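Local structure of aminopeptidase-like protein (Chaetomium thermophilum, 5JM6) at residues A[70-75]-A[110-115]; A[85-90]-A[103-108]; A[142-147]-A[254-259]; A[154-159]-A[227-232]. The protein probably acts as a zinc-dependent aminopeptidase of the M18 family, assembled as a dodecamer. All blocks are in the same frame, centred on the assembly; numbering follows the deposited sequence.

Contact 1: residues A[70-75]-A[110-115]; sequences HVVDYC and SSIIAF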
loop_
_atom_site.group_PDB
_atom_site.type_symbol
_atom_site.label_atom_id
_atom_site.label_comp_id
_atom_site.label_asym_id
_atom_site.label_seq_id
_atom_site.Cartn_x
_atom_site.Cartn_y
_atom_site.Cartn_z
ATOM N N HIS A 70 12.850 9.459 49.790
ATOM C CA HIS A 70 14.069 10.095 50.263
ATOM C C HIS A 70 13.917 11.610 50.249
ATOM O O HIS A 70 14.433 12.299 51.127
ATOM C CB HIS A 70 15.271 9.672 49.419
ATOM C CG HIS A 70 15.706 8.261 49.660
ATOM N ND1 HIS A 70 15.106 7.181 49.048
ATOM C CD2 HIS A 70 16.673 7.751 50.459
ATOM C CE1 HIS A 70 15.689 6.068 49.453
ATOM N NE2 HIS A 70 16.643 6.386 50.310
ATOM N N VAL A 71 13.194 12.124 49.262
ATOM C CA VAL A 71 13.036 13.566 49.119
ATOM C C VAL A 71 12.274 14.170 50.296
ATOM O O VAL A 71 12.684 15.193 50.843
ATOM C CB VAL A 71 12.326 13.921 47.803
ATOM C CG1 VAL A 71 12.035 15.414 47.736
ATOM C CG2 VAL A 71 13.181 13.493 46.632
ATOM N N VAL A 72 11.178 13.536 50.698
ATOM C CA VAL A 72 10.416 14.030 51.839
ATOM C C VAL A 72 11.243 13.916 53.118
ATOM O O VAL A 72 11.215 14.812 53.962
ATOM C CB VAL A 72 9.077 13.282 51.993
ATOM C CG1 VAL A 72 8.504 13.466 53.392
ATOM C CG2 VAL A 72 8.090 13.773 50.950
ATOM N N ASP A 73 12.002 12.833 53.245
ATOM C CA ASP A 73 12.867 12.655 54.405
ATOM C C ASP A 73 13.960 13.725 54.442
ATOM O O ASP A 73 14.344 14.193 55.511
ATOM C CB ASP A 73 13.491 11.259 54.402
ATOM C CG ASP A 73 14.312 10.988 55.645
ATOM O OD1 ASP A 73 13.718 10.896 56.739
ATOM O OD2 ASP A 73 15.550 10.864 55.528
ATOM N N TYR A 74 14.447 14.108 53.264
ATOM C CA TYR A 74 15.452 15.161 53.135
ATOM C C TYR A 74 14.887 16.506 53.572
ATOM O O TYR A 74 15.511 17.234 54.344
ATOM C CB TYR A 74 15.954 15.228 51.687
ATOM C CG TYR A 74 16.804 16.434 51.322
ATOM C CD1 TYR A 74 16.218 17.635 50.932
ATOM C CD2 TYR A 74 18.191 16.357 51.325
ATOM C CE1 TYR A 74 16.988 18.731 50.586
ATOM C CE2 TYR A 74 18.970 17.448 50.976
ATOM C CZ TYR A 74 18.364 18.632 50.607
ATOM O OH TYR A 74 19.135 19.719 50.258
ATOM N N CYS A 75 13.706 16.832 53.062
ATOM C CA CYS A 75 13.044 18.082 53.405
ATOM C C CYS A 75 12.680 18.112 54.880
ATOM O O CYS A 75 12.787 19.147 55.537
ATOM C CB CYS A 75 11.793 18.278 52.551
ATOM S SG CYS A 75 12.118 18.360 50.779
ATOM N N SER A 110 5.444 10.608 51.241
ATOM C CA SER A 110 5.775 11.109 49.907
ATOM C C SER A 110 5.246 12.507 49.532
ATOM O O SER A 110 5.535 13.001 48.442
ATOM C CB SER A 110 5.303 10.098 48.867
ATOM O OG SER A 110 3.908 9.892 48.963
ATOM N N SER A 111 4.455 13.125 50.405
ATOM C CA SER A 111 3.924 14.464 50.146
ATOM C C SER A 111 4.158 15.349 51.354
ATOM O O SER A 111 3.977 14.913 52.489
ATOM C CB SER A 111 2.431 14.424 49.812
ATOM O OG SER A 111 2.218 14.319 48.417
ATOM N N ILE A 112 4.560 16.592 51.118
ATOM C CA ILE A 112 4.856 17.483 52.226
ATOM C C ILE A 112 4.476 18.931 51.922
ATOM O O ILE A 112 4.671 19.426 50.810
ATOM C CB ILE A 112 6.351 17.393 52.618
ATOM C CG1 ILE A 112 6.646 18.256 53.846
ATOM C CG2 ILE A 112 7.253 17.765 51.446
ATOM C CD1 ILE A 112 8.047 18.094 54.371
ATOM N N ILE A 113 3.910 19.591 52.927
ATOM C CA ILE A 113 3.548 20.998 52.850
ATOM C C ILE A 113 4.198 21.745 54.006
ATOM O O ILE A 113 3.932 21.441 55.165
ATOM C CB ILE A 113 2.022 21.197 52.906
ATOM C CG1 ILE A 113 1.353 20.561 51.687
ATOM C CG2 ILE A 113 1.673 22.676 53.006
ATOM C CD1 ILE A 113 -0.152 20.500 51.790
ATOM N N ALA A 114 5.051 22.712 53.687
ATOM C CA ALA A 114 5.723 23.509 54.707
ATOM C C ALA A 114 5.345 24.976 54.565
ATOM O O ALA A 114 5.204 25.480 53.450
ATOM C CB ALA A 114 7.229 23.336 54.613
ATOM N N PHE A 115 5.178 25.663 55.690
ATOM C CA PHE A 115 4.783 27.064 55.650
ATOM C C PHE A 115 5.251 27.857 56.865
ATOM O O PHE A 115 5.490 27.296 57.936
ATOM C CB PHE A 115 3.259 27.183 55.508
ATOM C CG PHE A 115 2.487 26.586 56.654
ATOM C CD1 PHE A 115 2.228 25.226 56.702
ATOM C CD2 PHE A 115 2.006 27.390 57.676
ATOM C CE1 PHE A 115 1.514 24.676 57.752
ATOM C CE2 PHE A 115 1.290 26.847 58.730
ATOM C CZ PHE A 115 1.047 25.488 58.768
#
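Helix 70-75 lies against the start of strand 111-115 with the two chain directions nearly aligned, their axes 24° apart and 8.7 Å from each other at the closest. The backbones come nearest where Val-72 faces Ser-110, just where the chain enters the strand. Ser-110 and Ser-111 both sit opposite Arg-107 of the neighbouring strand, which makes this entry a classic beta bulge.

Val-72 does most of the work. Its CG1 is anti to the backbone N, which leaves CG2 beside that N and aimed at the bulge: CG2 lies 3.4 Å from Ser-110 C and 4.1 Å from Ile-112 CG2. One methyl thus rests on the Ser-110/Ser-111 peptide and on the branch methyl of Ile-112 together. Ile-112 has CG1 anti to its own N (chi1 -176°) and is extended beyond it, so CD1 runs on to the next helix turn and meets Cys-75 CB at 4.2 Å. Leu-79, one turn further along helix 68-81, continues this seam against Ile-112 and Ala-114.

This is a helix packed on the central sheet of the zinc-peptidase fold; the side chain of Ser-111 lies about 14 Å from a bound zinc ion. Both serines send CB away from the helix, and their hydroxyls bond to Asn-108 ND2 (Ser-110 OG) and Gln-347 O (Ser-111 OG). Helix and strand therefore meet through van der Waals contacts, aliphatic groups on a peptide and on each other, with no hydrogen bond across.

Contact 2: residues A[85-90]-A[103-108]; sequences VELPAR and YFTTRN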
loop_
_atom_site.group_PDB
_atom_site.type_symbol
_atom_site.label_atom_id
_atom_site.label_comp_id
_atom_site.label_asym_id
_atom_site.label_seq_id
_atom_site.Cartn_x
_atom_site.Cartn_y
_atom_site.Cartn_z
ATOM N N VAL A 85 7.976 23.036 63.091
ATOM C CA VAL A 85 7.206 22.118 63.919
ATOM C C VAL A 85 6.278 21.283 63.041
ATOM O O VAL A 85 5.592 21.820 62.176
ATOM C CB VAL A 85 6.381 22.880 64.977
ATOM C CG1 VAL A 85 5.433 21.942 65.707
ATOM C CG2 VAL A 85 7.302 23.593 65.954
ATOM N N GLU A 86 6.266 19.971 63.255
ATOM C CA GLU A 86 5.426 19.085 62.456
ATOM C C GLU A 86 3.995 19.054 62.974
ATOM O O GLU A 86 3.769 18.919 64.175
ATOM C CB GLU A 86 5.994 17.664 62.443
ATOM C CG GLU A 86 5.091 16.658 61.748
ATOM C CD GLU A 86 5.750 15.309 61.539
ATOM O OE1 GLU A 86 5.181 14.483 60.793
ATOM O OE2 GLU A 86 6.831 15.069 62.117
ATOM N N LEU A 87 3.028 19.179 62.069
ATOM C CA LEU A 87 1.628 19.074 62.457
ATOM C C LEU A 87 1.038 17.754 61.973
ATOM O O LEU A 87 0.692 17.617 60.799
ATOM C CB LEU A 87 0.836 20.254 61.888
ATOM C CG LEU A 87 1.295 21.639 62.349
ATOM C CD1 LEU A 87 0.648 22.739 61.522
ATOM C CD2 LEU A 87 0.982 21.827 63.819
ATOM N N PRO A 88 0.891 16.785 62.890
ATOM C CA PRO A 88 0.339 15.474 62.536
ATOM C C PRO A 88 -1.147 15.575 62.224
ATOM O O PRO A 88 -1.879 16.214 62.979
ATOM C CB PRO A 88 0.585 14.630 63.793
ATOM C CG PRO A 88 1.631 15.375 64.566
ATOM C CD PRO A 88 1.370 16.817 64.280
ATOM N N ALA A 89 -1.583 14.945 61.139
ATOM C CA ALA A 89 -2.963 15.082 60.692
ATOM C C ALA A 89 -3.963 14.611 61.746
ATOM O O ALA A 89 -5.030 15.203 61.900
ATOM C CB ALA A 89 -3.174 14.323 59.391
ATOM N N ARG A 90 -3.615 13.562 62.483
ATOM C CA ARG A 90 -4.557 12.977 63.432
ATOM C C ARG A 90 -4.766 13.831 64.683
ATOM O O ARG A 90 -5.763 13.666 65.382
ATOM C CB ARG A 90 -4.102 11.574 63.836
ATOM C CG ARG A 90 -4.222 10.546 62.726
ATOM C CD ARG A 90 -3.638 9.213 63.149
ATOM N NE ARG A 90 -3.855 8.179 62.143
ATOM C CZ ARG A 90 -4.425 7.005 62.394
ATOM N NH1 ARG A 90 -4.834 6.713 63.621
ATOM N NH2 ARG A 90 -4.584 6.120 61.418
ATOM N N TYR A 103 5.912 25.640 60.272
ATOM C CA TYR A 103 5.324 24.308 60.373
ATOM C C TYR A 103 5.459 23.484 59.094
ATOM O O TYR A 103 5.822 24.009 58.040
ATOM C CB TYR A 103 3.844 24.425 60.754
ATOM C CG TYR A 103 3.596 25.337 61.935
ATOM C CD1 TYR A 103 3.696 24.865 63.236
ATOM C CD2 TYR A 103 3.275 26.677 61.746
ATOM C CE1 TYR A 103 3.478 25.699 64.318
ATOM C CE2 TYR A 103 3.055 27.517 62.821
ATOM C CZ TYR A 103 3.158 27.024 64.105
ATOM O OH TYR A 103 2.938 27.859 65.176
ATOM N N PHE A 104 5.185 22.187 59.204
ATOM C CA PHE A 104 5.052 21.326 58.033
ATOM C C PHE A 104 4.158 20.125 58.323
ATOM O O PHE A 104 3.971 19.739 59.477
ATOM C CB PHE A 104 6.421 20.849 57.530
ATOM C CG PHE A 104 7.086 19.828 58.417
ATOM C CD1 PHE A 104 7.909 20.228 59.457
ATOM C CD2 PHE A 104 6.911 18.469 58.194
ATOM C CE1 PHE A 104 8.531 19.294 60.267
ATOM C CE2 PHE A 104 7.528 17.532 59.002
ATOM C CZ PHE A 104 8.343 17.945 60.036
ATOM N N THR A 105 3.613 19.538 57.262
ATOM C CA THR A 105 2.783 18.345 57.386
ATOM C C THR A 105 3.098 17.371 56.253
ATOM O O THR A 105 3.542 17.766 55.174
ATOM C CB THR A 105 1.278 18.715 57.414
ATOM O OG1 THR A 105 1.005 19.457 58.608
ATOM C CG2 THR A 105 0.380 17.479 57.404
ATOM N N THR A 106 2.874 16.093 56.532
ATOM C CA THR A 106 3.275 14.992 55.678
ATOM C C THR A 106 2.079 14.105 55.345
ATOM O O THR A 106 1.166 13.952 56.157
ATOM C CB THR A 106 4.382 14.176 56.377
ATOM O OG1 THR A 106 5.639 14.839 56.200
ATOM C CG2 THR A 106 4.475 12.753 55.844
ATOM N N ARG A 107 2.071 13.549 54.137
ATOM C CA ARG A 107 1.085 12.548 53.765
ATOM C C ARG A 107 1.778 11.398 53.034
ATOM O O ARG A 107 2.442 11.611 52.019
ATOM C CB ARG A 107 -0.015 13.170 52.904
ATOM C CG ARG A 107 -1.265 12.319 52.776
ATOM C CD ARG A 107 -2.375 13.061 52.047
ATOM N NE ARG A 107 -3.099 13.979 52.924
ATOM C CZ ARG A 107 -4.256 14.556 52.611
ATOM N NH1 ARG A 107 -4.828 14.312 51.441
ATOM N NH2 ARG A 107 -4.842 15.377 53.472
ATOM N N ASN A 108 1.648 10.192 53.587
ATOM C CA ASN A 108 2.222 8.960 53.034
ATOM C C ASN A 108 3.753 9.012 52.924
ATOM O O ASN A 108 4.380 8.173 52.276
ATOM C CB ASN A 108 1.571 8.688 51.661
ATOM C CG ASN A 108 2.125 7.459 50.957
ATOM O OD1 ASN A 108 1.896 6.327 51.379
ATOM N ND2 ASN A 108 2.851 7.683 49.864
#
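Two backbone hydrogen bonds tie strand 85-86 to strand 103-107 in parallel register, Val-85 beside Tyr-103 and Glu-86 beside Phe-104. Phe-104 N reaches Val-85 O at 3.0 Å from above the carbonyl plane, whereas Leu-87 N meets Phe-104 O at 2.8 Å almost along the C=O axis, with an N-H...O angle of 170°. Val-85 O also takes a CA-H...O contact from Tyr-103. A third hydrogen bond comes from a side chain: Thr-105 OG1, turned beside its own N, gives its proton to Leu-87 O at 2.9 Å, in the carbonyl plane and on a lone pair. With the Leu-87 N bond it grips Leu-87, just past the short strand, through both its N-H and its carbonyl.

Strand 85-86 is one of the two outermost strands, within this chain, of the mixed central sheet of the M18 peptidase. On the far side of strand 103-107, Tyr-103 and Thr-105 are bonded through their backbones to strand 111-117.

Aromatic packing differs on the two faces of the sheet. Phe-104 holds its ring in the crowded position between N and carbonyl carbon (chi1 72°), and Glu-86 lies over one face of it, CB 3.4 Å from Phe-104 CZ. The extended glutamate chain continues across the ring, its carboxylate plane tilted 29° from the ring plane; OE2 has a long, weak ion pair with Lys-76. On the other face of the sheet, Val-85 CB packs 3.8 Å from Tyr-103 CD1, and Leu-87 crosses the tyrosine obliquely, its CD1 3.7 Å from Tyr-103 CB. Arg-90, further along, forms a salt bridge with Asp-514 of a neighbouring subunit.

Contact 3: residues A[142-147]-A[254-259]; sequences KPTSVK and ASTQPP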
loop_
_atom_site.group_PDB
_atom_site.type_symbol
_atom_site.label_atom_id
_atom_site.label_comp_id
_atom_site.label_asym_id
_atom_site.label_seq_id
_atom_site.Cartn_x
_atom_site.Cartn_y
_atom_site.Cartn_z
ATOM N N LYS A 142 7.720 -5.170 40.814
ATOM C CA LYS A 142 6.421 -5.827 40.821
ATOM C C LYS A 142 6.111 -6.370 42.214
ATOM O O LYS A 142 7.029 -6.582 43.006
ATOM C CB LYS A 142 6.404 -6.957 39.792
ATOM C CG LYS A 142 6.616 -6.502 38.355
ATOM C CD LYS A 142 5.530 -7.062 37.468
ATOM C CE LYS A 142 5.709 -6.725 35.994
ATOM N NZ LYS A 142 6.898 -7.377 35.380
ATOM N N PRO A 143 4.819 -6.571 42.533
ATOM C CA PRO A 143 4.481 -7.283 43.771
ATOM C C PRO A 143 5.230 -8.610 43.905
ATOM O O PRO A 143 5.759 -8.901 44.976
ATOM C CB PRO A 143 2.975 -7.498 43.634
ATOM C CG PRO A 143 2.522 -6.262 42.925
ATOM C CD PRO A 143 3.636 -5.914 41.947
ATOM N N THR A 144 5.286 -9.391 42.832
ATOM C CA THR A 144 6.225 -10.503 42.766
ATOM C C THR A 144 7.334 -10.109 41.801
ATOM O O THR A 144 7.126 -10.065 40.589
ATOM C CB THR A 144 5.552 -11.810 42.297
ATOM O OG1 THR A 144 4.523 -12.183 43.222
ATOM C CG2 THR A 144 6.571 -12.937 42.203
ATOM N N SER A 145 8.510 -9.810 42.339
ATOM C CA SER A 145 9.625 -9.388 41.501
ATOM C C SER A 145 10.513 -10.544 41.050
ATOM O O SER A 145 11.324 -10.384 40.139
ATOM C CB SER A 145 10.453 -8.323 42.228
ATOM O OG SER A 145 10.354 -8.452 43.632
ATOM N N VAL A 146 10.336 -11.713 41.658
ATOM C CA VAL A 146 11.144 -12.870 41.297
ATOM C C VAL A 146 10.794 -13.343 39.882
ATOM O O VAL A 146 9.665 -13.178 39.414
ATOM C CB VAL A 146 10.973 -14.029 42.313
ATOM C CG1 VAL A 146 9.686 -14.799 42.061
ATOM C CG2 VAL A 146 12.176 -14.962 42.266
ATOM N N LYS A 147 11.792 -13.897 39.201
ATOM C CA LYS A 147 11.659 -14.395 37.836
ATOM C C LYS A 147 12.426 -15.708 37.709
ATOM O O LYS A 147 13.299 -15.994 38.528
ATOM C CB LYS A 147 12.196 -13.372 36.828
ATOM C CG LYS A 147 11.325 -12.144 36.616
ATOM C CD LYS A 147 10.281 -12.376 35.538
ATOM C CE LYS A 147 9.845 -11.059 34.909
ATOM N NZ LYS A 147 8.812 -11.237 33.851
ATOM N N ALA A 254 8.619 -12.277 51.580
ATOM C CA ALA A 254 10.004 -12.506 51.181
ATOM C C ALA A 254 10.101 -13.538 50.061
ATOM O O ALA A 254 10.953 -13.429 49.181
ATOM C CB ALA A 254 10.837 -12.941 52.377
ATOM N N SER A 255 9.213 -14.527 50.081
ATOM C CA SER A 255 9.241 -15.583 49.076
ATOM C C SER A 255 8.882 -15.085 47.672
ATOM O O SER A 255 9.191 -15.751 46.686
ATOM C CB SER A 255 8.299 -16.720 49.475
ATOM O OG SER A 255 6.950 -16.291 49.463
ATOM N N THR A 256 8.237 -13.925 47.572
ATOM C CA THR A 256 7.851 -13.393 46.263
ATOM C C THR A 256 8.980 -12.620 45.586
ATOM O O THR A 256 8.842 -12.180 44.446
ATOM C CB THR A 256 6.624 -12.459 46.357
ATOM O OG1 THR A 256 6.888 -11.400 47.286
ATOM C CG2 THR A 256 5.393 -13.230 46.803
ATOM N N GLN A 257 10.103 -12.484 46.283
ATOM C CA GLN A 257 11.183 -11.597 45.862
ATOM C C GLN A 257 12.459 -12.385 45.582
ATOM O O GLN A 257 12.573 -13.539 45.996
ATOM C CB GLN A 257 11.441 -10.540 46.940
ATOM C CG GLN A 257 10.189 -9.831 47.421
ATOM C CD GLN A 257 9.659 -8.841 46.406
ATOM O OE1 GLN A 257 10.410 -8.035 45.859
ATOM N NE2 GLN A 257 8.361 -8.905 46.137
ATOM N N PRO A 258 13.406 -11.785 44.841
ATOM C CA PRO A 258 14.708 -12.444 44.689
ATOM C C PRO A 258 15.360 -12.662 46.049
ATOM O O PRO A 258 15.457 -11.709 46.824
ATOM C CB PRO A 258 15.508 -11.452 43.840
ATOM C CG PRO A 258 14.474 -10.686 43.089
ATOM C CD PRO A 258 13.310 -10.559 44.028
ATOM N N PRO A 259 15.804 -13.897 46.336
ATOM C CA PRO A 259 16.334 -14.242 47.661
ATOM C C PRO A 259 17.491 -13.341 48.045
ATOM O O PRO A 259 17.644 -12.937 49.198
ATOM C CB PRO A 259 16.814 -15.686 47.489
ATOM C CG PRO A 259 16.073 -16.202 46.307
ATOM C CD PRO A 259 15.890 -15.028 45.397
#
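Gln-257 starts with its CB bond pointing away from segment 142-147, yet its side chain folds back to it. CB and CG both pass beside Ser-145, CG being placed beside the backbone N (chi1 -50°). A second bend at chi2 (-74°) then turns the amide back along its own chain. At the tip, NE2 bonds to Thr-256 OG1 at 3.1 Å, nearly straight at 164° and close to the amide plane, and the same nitrogen stands 2.8 Å from Pro-143 O. The OE1 branch points at Ser-145, where it is modelled too close to OG for the fine geometry to carry meaning. Thr-256 OG1, which receives the amide, also bonds to Phe-253 O.

These two loops meet at the end of two neighbouring inner strands of the six-stranded antiparallel sheet. Segment 142-147 is the connection between strands 139-141 and 153-160, and segment 254-259 makes a short 3-10 turn before Pro-258 takes the N-cap position of helix 259-268. The contact thus brings the entry to that helix against the strand connection.

Between the two loops, Val-146 N bonds to Thr-256 O, 3.2 Å away, in the carbonyl plane and on a lone pair. Apolar groups gather round that same oxygen: Thr-144 CG2, anti to its own N, comes to 3.3 Å from Thr-256 O, and Val-146 CB comes to 3.5 Å from Thr-256 O. The Thr-144 and Thr-256 side chains cross at about a right angle. The backbone N of Thr-144 is bonded to His-408 NE2 of a neighbouring subunit, so this loop also takes part in the assembly.

Contact 4: residues A[154-159]-A[227-232]; sequences VQLGVA and PVIGID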
loop_
_atom_site.group_PDB
_atom_site.type_symbol
_atom_site.label_atom_id
_atom_site.label_comp_id
_atom_site.label_asym_id
_atom_site.label_seq_id
_atom_site.Cartn_x
_atom_site.Cartn_y
_atom_site.Cartn_z
ATOM N N VAL A 154 19.959 -14.137 36.402
ATOM C CA VAL A 154 18.906 -13.838 37.357
ATOM C C VAL A 154 18.276 -12.505 36.961
ATOM O O VAL A 154 18.987 -11.518 36.764
ATOM C CB VAL A 154 19.449 -13.768 38.796
ATOM C CG1 VAL A 154 18.309 -13.651 39.795
ATOM C CG2 VAL A 154 20.306 -14.990 39.094
ATOM N N GLN A 155 16.954 -12.477 36.827
ATOM C CA GLN A 155 16.272 -11.262 36.390
ATOM C C GLN A 155 15.300 -10.740 37.449
ATOM O O GLN A 155 15.102 -11.367 38.491
ATOM C CB GLN A 155 15.538 -11.514 35.068
ATOM C CG GLN A 155 16.444 -12.026 33.951
ATOM C CD GLN A 155 15.739 -12.143 32.611
ATOM O OE1 GLN A 155 15.075 -13.141 32.329
ATOM N NE2 GLN A 155 15.887 -11.123 31.773
ATOM N N LEU A 156 14.689 -9.593 37.166
ATOM C CA LEU A 156 13.854 -8.896 38.139
ATOM C C LEU A 156 12.573 -8.361 37.507
ATOM O O LEU A 156 12.627 -7.621 36.526
ATOM C CB LEU A 156 14.635 -7.743 38.769
ATOM C CG LEU A 156 13.897 -6.931 39.830
ATOM C CD1 LEU A 156 13.740 -7.755 41.089
ATOM C CD2 LEU A 156 14.626 -5.631 40.118
ATOM N N GLY A 157 11.424 -8.754 38.048
ATOM C CA GLY A 157 10.158 -8.217 37.577
ATOM C C GLY A 157 9.940 -6.766 37.966
ATOM O O GLY A 157 9.870 -6.442 39.152
ATOM N N VAL A 158 9.773 -5.899 36.974
ATOM C CA VAL A 158 9.505 -4.489 37.240
ATOM C C VAL A 158 8.390 -3.982 36.340
ATOM O O VAL A 158 8.045 -4.611 35.340
ATOM C CB VAL A 158 10.755 -3.595 37.039
ATOM C CG1 VAL A 158 11.915 -4.070 37.909
ATOM C CG2 VAL A 158 11.153 -3.544 35.570
ATOM N N ALA A 159 7.829 -2.838 36.708
ATOM C CA ALA A 159 6.761 -2.216 35.944
ATOM C C ALA A 159 7.064 -0.737 35.780
ATOM O O ALA A 159 7.365 -0.059 36.765
ATOM C CB ALA A 159 5.422 -2.418 36.636
ATOM N N PRO A 227 15.143 -6.272 33.618
ATOM C CA PRO A 227 16.475 -6.041 34.176
ATOM C C PRO A 227 17.194 -7.338 34.527
ATOM O O PRO A 227 16.565 -8.366 34.786
ATOM C CB PRO A 227 16.189 -5.213 35.428
ATOM C CG PRO A 227 14.888 -4.544 35.145
ATOM C CD PRO A 227 14.098 -5.533 34.344
ATOM N N VAL A 228 18.518 -7.270 34.505
ATOM C CA VAL A 228 19.376 -8.394 34.839
ATOM C C VAL A 228 20.134 -8.065 36.128
ATOM O O VAL A 228 20.828 -7.051 36.202
ATOM C CB VAL A 228 20.345 -8.702 33.681
ATOM C CG1 VAL A 228 21.579 -9.386 34.183
ATOM C CG2 VAL A 228 19.651 -9.551 32.621
ATOM N N ILE A 229 19.901 -8.854 37.173
ATOM C CA ILE A 229 20.508 -8.592 38.480
ATOM C C ILE A 229 21.665 -9.498 38.937
ATOM O O ILE A 229 22.248 -9.258 39.995
ATOM C CB ILE A 229 19.423 -8.620 39.564
ATOM C CG1 ILE A 229 18.858 -10.030 39.725
ATOM C CG2 ILE A 229 18.317 -7.638 39.210
ATOM C CD1 ILE A 229 17.691 -10.110 40.684
ATOM N N GLY A 230 21.999 -10.528 38.167
ATOM C CA GLY A 230 23.034 -11.455 38.592
ATOM C C GLY A 230 23.145 -12.686 37.717
ATOM O O GLY A 230 22.376 -12.859 36.773
ATOM N N ILE A 231 24.107 -13.545 38.037
ATOM C CA ILE A 231 24.356 -14.755 37.263
ATOM C C ILE A 231 24.124 -15.997 38.114
ATOM O O ILE A 231 24.489 -16.024 39.289
ATOM C CB ILE A 231 25.798 -14.776 36.708
ATOM C CG1 ILE A 231 25.992 -13.653 35.689
ATOM C CG2 ILE A 231 26.128 -16.125 36.080
ATOM C CD1 ILE A 231 27.390 -13.079 35.675
ATOM N N ASP A 232 23.452 -16.996 37.549
ATOM C CA ASP A 232 23.443 -18.320 38.154
ATOM C C ASP A 232 23.598 -19.416 37.094
ATOM O O ASP A 232 22.669 -19.692 36.336
ATOM C CB ASP A 232 22.153 -18.499 38.949
ATOM C CG ASP A 232 22.100 -19.811 39.687
ATOM O OD1 ASP A 232 21.078 -20.514 39.550
ATOM O OD2 ASP A 232 23.066 -20.134 40.408
#
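Ile-229 carries CG1 in the crowded position between its N and carbonyl carbon (chi1 67°) and is extended beyond it, which folds the CG1-CD1 arm back over segment 154-159. Val-154 has CG1 anti to its N (chi1 -172°), so its methyl meets that arm obliquely: Val-154 CG1 lies 3.7 Å from Ile-229 CG1, and Ile-229 CD1 runs on toward Gln-155 O. The remaining branch, Ile-229 CG2, rests 3.7 Å from Leu-156 CB. One isoleucine thereby packs along three successive residues, Val-154 to Leu-156.

The backbone explains why it sits there. Ile-229 and Gly-230 both face Val-154, a classic beta bulge. Val-154 O accepts Ile-229 N at 2.8 Å, in the carbonyl plane, and also a weak bond from Gly-230 N. Val-154 N completes the pair with a nearly straight bond (170°) to Gly-230 O, though from well above that carbonyl plane. Past the bulge the register has shifted by one, and Gln-155 pairs with Val-228 as a non-hydrogen-bonded pair. Strand 228-231 is one of the two outermost strands, within this chain, of the six-stranded antiparallel sheet, and strand 153-160 is the next one in.

Leu-156 N bonds to Pro-227 O at 3.3 Å, and Gln-155 CB lies equally close to that oxygen. Val-158 meets the proline ring tip to tip, its CG2 3.8 Å from Pro-227 CD. On the face of Gln-155 and Val-228, Gln-155 NE2 bonds to Asn-399 of a third subunit, whose Phe-299 packs on Val-228; Ile-231 N bonds to Glu-298 of that same subunit.

Overall arrangement
From the N terminus, helix 68-81 opens contact 1, and the chain passes through strand 85-86 and returns on strand 102-107 to close contact 2 before strand 111-117 closes contact 1. The smaller loop thus lies within the larger, and the two contacts share the central sheet through the backbone pairing of strands 102-107 and 111-117. The second pair begins after contact 1 has closed: 142-147 opens contact 3, 154-159 with 227-232 forms contact 4 inside it, and 254-259 closes contact 3. Gly-157 joins these two by backbone bonds to Lys-142 and Ser-145. The centres of contacts 2 and 4 are about 38 Å apart, in different sheets.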